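Local coordinates for protein beta 1-3 glucanase (Clostridium beijerinckii NCIMB 8052, PDB 5H4E) that probably hydrolyses beta-1,3-glucans, as a bacterial beta-1,3-glucanase domain of glycoside hydrolase family 64, at residues Y269-H274 and G291-E296; C246-Y251 and F262-G267. All coordinates share one frame; numbering follows the deposited sequence.

Contact 1. Residues Y269-H274 and G291-E296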
loop_
_atom_site.group_PDB
_atom_site.type_symbol
_atom_site.label_atom_id
_atom_site.label_comp_id
_atom_site.label_asym_id
_atom_site.label_seq_id
_atom_site.Cartn_x
_atom_site.Cartn_y
_atom_site.Cartn_z
ATOM N N TYR A 269 -22.024 -18.516 -16.913
ATOM C CA TYR A 269 -20.634 -18.090 -16.830
ATOM C C TYR A 269 -20.393 -16.881 -17.725
ATOM O O TYR A 269 -20.272 -17.015 -18.944
ATOM C CB TYR A 269 -19.691 -19.228 -17.214
ATOM C CG TYR A 269 -19.652 -20.354 -16.197
ATOM C CD1 TYR A 269 -18.516 -20.586 -15.429
ATOM C CD2 TYR A 269 -20.748 -21.186 -16.007
ATOM C CE1 TYR A 269 -18.475 -21.615 -14.506
ATOM C CE2 TYR A 269 -20.710 -22.225 -15.087
ATOM C CZ TYR A 269 -19.571 -22.429 -14.342
ATOM O OH TYR A 269 -19.525 -23.457 -13.428
ATOM N N ASN A 270 -20.315 -15.703 -17.105
ATOM C CA ASN A 270 -20.181 -14.445 -17.848
ATOM C C ASN A 270 -19.337 -13.400 -17.118
ATOM O O ASN A 270 -19.374 -12.213 -17.446
ATOM C CB ASN A 270 -21.567 -13.867 -18.156
ATOM C CG ASN A 270 -22.476 -13.849 -16.944
ATOM O OD1 ASN A 270 -22.042 -13.572 -15.819
ATOM N ND2 ASN A 270 -23.750 -14.161 -17.162
ATOM N N LEU A 271 -18.574 -13.848 -16.130
ATOM C CA LEU A 271 -17.691 -12.953 -15.394
ATOM C C LEU A 271 -16.247 -13.293 -15.743
ATOM O O LEU A 271 -15.791 -14.410 -15.503
ATOM C CB LEU A 271 -17.953 -13.064 -13.895
ATOM C CG LEU A 271 -19.390 -12.781 -13.448
ATOM C CD1 LEU A 271 -19.623 -13.262 -12.035
ATOM C CD2 LEU A 271 -19.712 -11.286 -13.544
ATOM N N TYR A 272 -15.529 -12.328 -16.317
ATOM C CA TYR A 272 -14.240 -12.605 -16.944
ATOM C C TYR A 272 -13.004 -12.009 -16.276
ATOM O O TYR A 272 -12.993 -10.839 -15.904
ATOM C CB TYR A 272 -14.254 -12.104 -18.390
ATOM C CG TYR A 272 -15.013 -12.991 -19.337
ATOM C CD1 TYR A 272 -14.342 -13.812 -20.225
ATOM C CD2 TYR A 272 -16.398 -13.008 -19.341
ATOM C CE1 TYR A 272 -15.022 -14.628 -21.090
ATOM C CE2 TYR A 272 -17.091 -13.827 -20.208
ATOM C CZ TYR A 272 -16.392 -14.636 -21.075
ATOM O OH TYR A 272 -17.074 -15.457 -21.939
ATOM N N ILE A 273 -11.962 -12.824 -16.162
ATOM C CA ILE A 273 -10.603 -12.307 -16.182
ATOM C C ILE A 273 -10.125 -12.489 -17.621
ATOM O O ILE A 273 -10.011 -13.613 -18.115
ATOM C CB ILE A 273 -9.650 -13.022 -15.209
ATOM C CG1 ILE A 273 -10.202 -13.024 -13.789
ATOM C CG2 ILE A 273 -8.282 -12.370 -15.230
ATOM C CD1 ILE A 273 -9.251 -13.656 -12.801
ATOM N N HIS A 274 -9.883 -11.380 -18.311
ATOM C CA HIS A 274 -9.464 -11.439 -19.705
ATOM C C HIS A 274 -7.972 -11.675 -19.869
ATOM O O HIS A 274 -7.170 -10.752 -19.799
ATOM C CB HIS A 274 -9.883 -10.153 -20.419
ATOM C CG HIS A 274 -11.363 -9.953 -20.443
ATOM N ND1 HIS A 274 -12.176 -10.539 -21.388
ATOM C CD2 HIS A 274 -12.184 -9.264 -19.616
ATOM C CE1 HIS A 274 -13.433 -10.208 -21.152
ATOM N NE2 HIS A 274 -13.465 -9.435 -20.083
ATOM N N GLY A 291 -10.067 -3.386 -13.607
ATOM C CA GLY A 291 -11.277 -3.167 -14.381
ATOM C C GLY A 291 -12.368 -4.186 -14.129
ATOM O O GLY A 291 -12.174 -5.138 -13.370
ATOM N N GLY A 292 -13.521 -3.972 -14.760
ATOM C CA GLY A 292 -14.625 -4.917 -14.700
ATOM C C GLY A 292 -15.747 -4.448 -13.798
ATOM O O GLY A 292 -15.600 -3.448 -13.094
ATOM N N ASN A 293 -16.868 -5.167 -13.806
ATOM C CA ASN A 293 -17.960 -4.873 -12.882
ATOM C C ASN A 293 -17.566 -5.278 -11.457
ATOM O O ASN A 293 -16.481 -5.815 -11.246
ATOM C CB ASN A 293 -19.249 -5.576 -13.329
ATOM C CG ASN A 293 -19.076 -7.074 -13.498
ATOM O OD1 ASN A 293 -18.631 -7.773 -12.579
ATOM N ND2 ASN A 293 -19.417 -7.578 -14.683
ATOM N N ASP A 294 -18.429 -5.015 -10.481
ATOM C CA ASP A 294 -18.088 -5.272 -9.074
ATOM C C ASP A 294 -17.763 -6.747 -8.799
ATOM O O ASP A 294 -16.922 -7.062 -7.945
ATOM C CB ASP A 294 -19.224 -4.829 -8.152
ATOM C CG ASP A 294 -19.299 -3.319 -7.994
ATOM O OD1 ASP A 294 -18.539 -2.612 -8.689
ATOM O OD2 ASP A 294 -20.127 -2.851 -7.180
ATOM N N ASP A 295 -18.419 -7.648 -9.521
ATOM C CA ASP A 295 -18.170 -9.079 -9.331
ATOM C C ASP A 295 -16.805 -9.454 -9.871
ATOM O O ASP A 295 -16.047 -10.187 -9.237
ATOM C CB ASP A 295 -19.244 -9.917 -10.022
ATOM C CG ASP A 295 -20.553 -9.915 -9.274
ATOM O OD1 ASP A 295 -20.543 -10.012 -8.024
ATOM O OD2 ASP A 295 -21.605 -9.818 -9.945
ATOM N N GLU A 296 -16.504 -8.948 -11.059
ATOM C CA GLU A 296 -15.231 -9.225 -11.705
ATOM C C GLU A 296 -14.083 -8.649 -10.882
ATOM O O GLU A 296 -13.021 -9.268 -10.755
ATOM C CB GLU A 296 -15.239 -8.677 -13.137
ATOM C CG GLU A 296 -16.151 -9.505 -14.083
ATOM C CD GLU A 296 -16.307 -8.905 -15.475
ATOM O OE1 GLU A 296 -16.452 -7.666 -15.589
ATOM O OE2 GLU A 296 -16.285 -9.675 -16.459
HETATM O O HOH W 1 -15.720 -8.535 -18.973
#

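Contact 2. Residues C246-Y251 and F262-G267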
loop_
_atom_site.group_PDB
_atom_site.type_symbol
_atom_site.label_atom_id
_atom_site.label_comp_id
_atom_site.label_asym_id
_atom_site.label_seq_id
_atom_site.Cartn_x
_atom_site.Cartn_y
_atom_site.Cartn_z
ATOM N N CYS A 246 -17.090 -16.036 -0.811
ATOM C CA CYS A 246 -16.772 -14.924 0.074
ATOM C C CYS A 246 -18.083 -14.268 0.489
ATOM O O CYS A 246 -19.149 -14.861 0.323
ATOM C CB CYS A 246 -15.832 -13.917 -0.602
ATOM S SG CYS A 246 -16.374 -13.245 -2.205
ATOM N N ASP A 247 -18.016 -13.055 1.027
ATOM C CA ASP A 247 -19.226 -12.361 1.461
ATOM C C ASP A 247 -20.196 -12.094 0.305
ATOM O O ASP A 247 -21.411 -12.185 0.481
ATOM C CB ASP A 247 -18.869 -11.041 2.158
ATOM C CG ASP A 247 -18.441 -11.241 3.601
ATOM O OD1 ASP A 247 -18.179 -12.398 3.992
ATOM O OD2 ASP A 247 -18.362 -10.239 4.348
ATOM N N ARG A 248 -19.653 -11.784 -0.872
ATOM C CA ARG A 248 -20.457 -11.413 -2.039
ATOM C C ARG A 248 -21.264 -12.572 -2.620
ATOM O O ARG A 248 -22.255 -12.355 -3.332
ATOM C CB ARG A 248 -19.568 -10.837 -3.137
ATOM C CG ARG A 248 -18.779 -9.630 -2.722
ATOM C CD ARG A 248 -18.072 -9.032 -3.919
ATOM N NE ARG A 248 -18.972 -8.796 -5.048
ATOM C CZ ARG A 248 -19.637 -7.665 -5.250
ATOM N NH1 ARG A 248 -19.502 -6.653 -4.401
ATOM N NH2 ARG A 248 -20.431 -7.539 -6.305
ATOM N N GLY A 249 -20.828 -13.797 -2.335
ATOM C CA GLY A 249 -21.524 -14.982 -2.803
ATOM C C GLY A 249 -20.550 -16.069 -3.204
ATOM O O GLY A 249 -19.359 -15.988 -2.891
ATOM N N THR A 250 -21.054 -17.087 -3.897
ATOM C CA THR A 250 -20.199 -18.174 -4.362
ATOM C C THR A 250 -19.948 -18.074 -5.863
ATOM O O THR A 250 -20.888 -18.023 -6.676
ATOM C CB THR A 250 -20.800 -19.554 -4.036
ATOM O OG1 THR A 250 -21.017 -19.656 -2.625
ATOM C CG2 THR A 250 -19.845 -20.673 -4.475
ATOM N N TYR A 251 -18.669 -18.042 -6.218
ATOM C CA TYR A 251 -18.250 -17.942 -7.605
ATOM C C TYR A 251 -17.611 -19.244 -8.067
ATOM O O TYR A 251 -16.904 -19.888 -7.302
ATOM C CB TYR A 251 -17.257 -16.796 -7.781
ATOM C CG TYR A 251 -17.795 -15.435 -7.407
ATOM C CD1 TYR A 251 -18.406 -14.624 -8.358
ATOM C CD2 TYR A 251 -17.675 -14.949 -6.104
ATOM C CE1 TYR A 251 -18.894 -13.368 -8.027
ATOM C CE2 TYR A 251 -18.168 -13.694 -5.757
ATOM C CZ TYR A 251 -18.770 -12.908 -6.723
ATOM O OH TYR A 251 -19.247 -11.660 -6.391
ATOM N N PHE A 262 -16.180 -17.003 -14.880
ATOM C CA PHE A 262 -16.895 -17.357 -13.666
ATOM C C PHE A 262 -18.398 -17.133 -13.772
ATOM O O PHE A 262 -18.884 -16.334 -14.578
ATOM C CB PHE A 262 -16.371 -16.552 -12.462
ATOM C CG PHE A 262 -14.953 -16.887 -12.059
ATOM C CD1 PHE A 262 -13.880 -16.441 -12.816
ATOM C CD2 PHE A 262 -14.699 -17.621 -10.904
ATOM C CE1 PHE A 262 -12.585 -16.727 -12.442
ATOM C CE2 PHE A 262 -13.401 -17.920 -10.527
ATOM C CZ PHE A 262 -12.343 -17.479 -11.296
ATOM N N ASN A 263 -19.126 -17.847 -12.930
ATOM C CA ASN A 263 -20.527 -17.557 -12.693
ATOM C C ASN A 263 -20.696 -17.118 -11.251
ATOM O O ASN A 263 -19.738 -17.147 -10.478
ATOM C CB ASN A 263 -21.399 -18.773 -13.007
ATOM C CG ASN A 263 -21.224 -19.909 -12.009
ATOM O OD1 ASN A 263 -20.279 -19.930 -11.212
ATOM N ND2 ASN A 263 -22.130 -20.883 -12.071
ATOM N N LYS A 264 -21.906 -16.711 -10.893
ATOM C CA LYS A 264 -22.204 -16.256 -9.544
ATOM C C LYS A 264 -23.461 -16.943 -9.031
ATOM O O LYS A 264 -24.508 -16.891 -9.679
ATOM C CB LYS A 264 -22.373 -14.735 -9.524
ATOM C CG LYS A 264 -22.710 -14.142 -8.176
ATOM C CD LYS A 264 -22.893 -12.633 -8.327
ATOM C CE LYS A 264 -23.237 -11.949 -7.019
ATOM N NZ LYS A 264 -23.292 -10.471 -7.220
ATOM N N ASN A 265 -23.344 -17.588 -7.874
ATOM C CA ASN A 265 -24.440 -18.340 -7.272
ATOM C C ASN A 265 -25.122 -19.304 -8.246
ATOM O O ASN A 265 -26.349 -19.423 -8.272
ATOM C CB ASN A 265 -25.466 -17.376 -6.674
ATOM C CG ASN A 265 -24.874 -16.519 -5.563
ATOM O OD1 ASN A 265 -24.060 -16.988 -4.758
ATOM N ND2 ASN A 265 -25.274 -15.258 -5.520
ATOM N N GLY A 266 -24.306 -19.983 -9.046
ATOM C CA GLY A 266 -24.790 -21.021 -9.938
ATOM C C GLY A 266 -25.415 -20.523 -11.230
ATOM O O GLY A 266 -26.119 -21.270 -11.898
ATOM N N GLY A 267 -25.157 -19.268 -11.592
ATOM C CA GLY A 267 -25.713 -18.694 -12.808
ATOM C C GLY A 267 -24.897 -18.988 -14.055
ATOM O O GLY A 267 -24.065 -19.896 -14.065
HETATM O O HOH W 2 -24.548 -13.071 -3.611
HETATM O O HOH W 3 -21.393 -20.187 -8.515
#

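Contact 1. Residues Y269-H274 and G291-E296
Glu296 reaches from the first turn of a helix to the backbone of Tyr272, on the edge strand 271-273. Its chain is extended at chi2 (174°), with CD anti to CA. The carboxylate then serves two backbone N-H groups, one with each oxygen. Tyr272 N donates to Glu296 OE2 at 2.8 Å, and the bond is nearly straight at 171°. Asn293 N donates to Glu296 OE1 at 3.1 Å. Both oxygens use the anti lone pair, the one turned away from the other oxygen. Two bonds to fixed backbone groups should limit rotation of the carboxylate.

The second of these bonds is half of a capping box. Asn293 is the N-cap, and its OD1 accepts from Glu296 N at 2.9 Å. The donor lies 27° out of the carbonyl plane. Glu296 OE2 also accepts a hydrogen bond from a water, which is bonded in turn to His274 NE2. That water lies in the plane of the imidazole, at its edge, while Tyr272 CB lies over one face, toward the rim.

Leu271 supplies the apolar part. Its side chain crosses that of Asn293 at about a right angle, and CD2 comes 3.8 Å from Asn293 OD1. Asp295 CB packs against both methyls, with Leu271 CD2 at 3.8 Å. Nearer the backbone, Leu271 CB meets the aliphatic Glu296 CG at 4.0 Å. The Asp295 carboxylate turns to other partners, Tyr251, Arg248 and Lys264.

The contact ties the N-terminus of helix 294-309 to the outermost strand of a four-stranded antiparallel sheet. Strand 271-273 pairs with strand 259-264, through a classic beta bulge at Asn270 and Leu271 facing Phe262. Leu271 also packs on Ile299 of the helix and on Tyr251 of strand 249-256.

Contact 2. Residues C246-Y251 and F262-G267
Thr250 and Asn265 join the two segments by a pair of hydrogen bonds. Asn265 N donates to Thr250 O at 2.8 Å, nearly along the C=O axis. Thr250 N donates to a side-chain oxygen, Asn265 OD1, at 3.1 Å. This bond is straight at the hydrogen (172°), but the donor stands 33° out of the amide plane. Asn265 CG lies anti to its own carbonyl carbon (chi1 -62°), beside its own N. The other end of the amide, Asn265 ND2, donates to a water. The Thr250 hydroxyl, OG1, pairs with Thr245 OG1.

A second water bridges Thr250 O, Asn263 OD1 and Gly266 N, the last in the type I' turn from Lys264 to Gly267. It donates to the two oxygens and accepts from the nitrogen. Thr250 O therefore has two donors. Asn263 ND2 bonds Gly267 O at 2.9 Å, with that oxygen almost in the amide plane. Gly267 N closes the turn on Lys264 O.

Tyr251 and Lys264 form a non-hydrogen-bonded antiparallel pair. Their side chains lie side by side and point the same way, with Lys264 CG 3.9 Å from Tyr251 CE1. Tyr251 CA makes a CH...O contact with Asn263 O at 3.3 Å. Tyr251 OH accepts from Arg248 NE at 3.2 Å, at the edge of the guanidinium.

Arg248 NH2 and Lys264 NZ come within 4.2 Å of each other. Both form salt bridges to Asp295 OD1, which is also hydrogen-bonded to Tyr251 OH. The shared carboxylate probably offsets the repulsion between the two cations. The chemistry thus divides in two: amides and water complete the open end of the hairpin 249-256/259-264, away from its connecting turn, while the two cations, with the Tyr251 hydroxyl, gather round Asp295.

Both contacts belong to one four-stranded antiparallel sheet and its helix 294-309. Contact 2 is partly buried and lies within the sheet, where it joins the two strands of a hairpin. Contact 1 is a surface contact and joins the sheet's edge strand to the helix start. Their centres are 12 Å apart, and strand 259-264 is the direct neighbour of strand 271-273. Leu271 O and Phe262 N, 2.7 Å apart, probably bond across that border. In contact 1 a single carboxylate makes the direct polar link. Contact 2 relies on backbone and amide pairing. Asp295 connects them, since it packs in contact 1 and meets charges of contact 2.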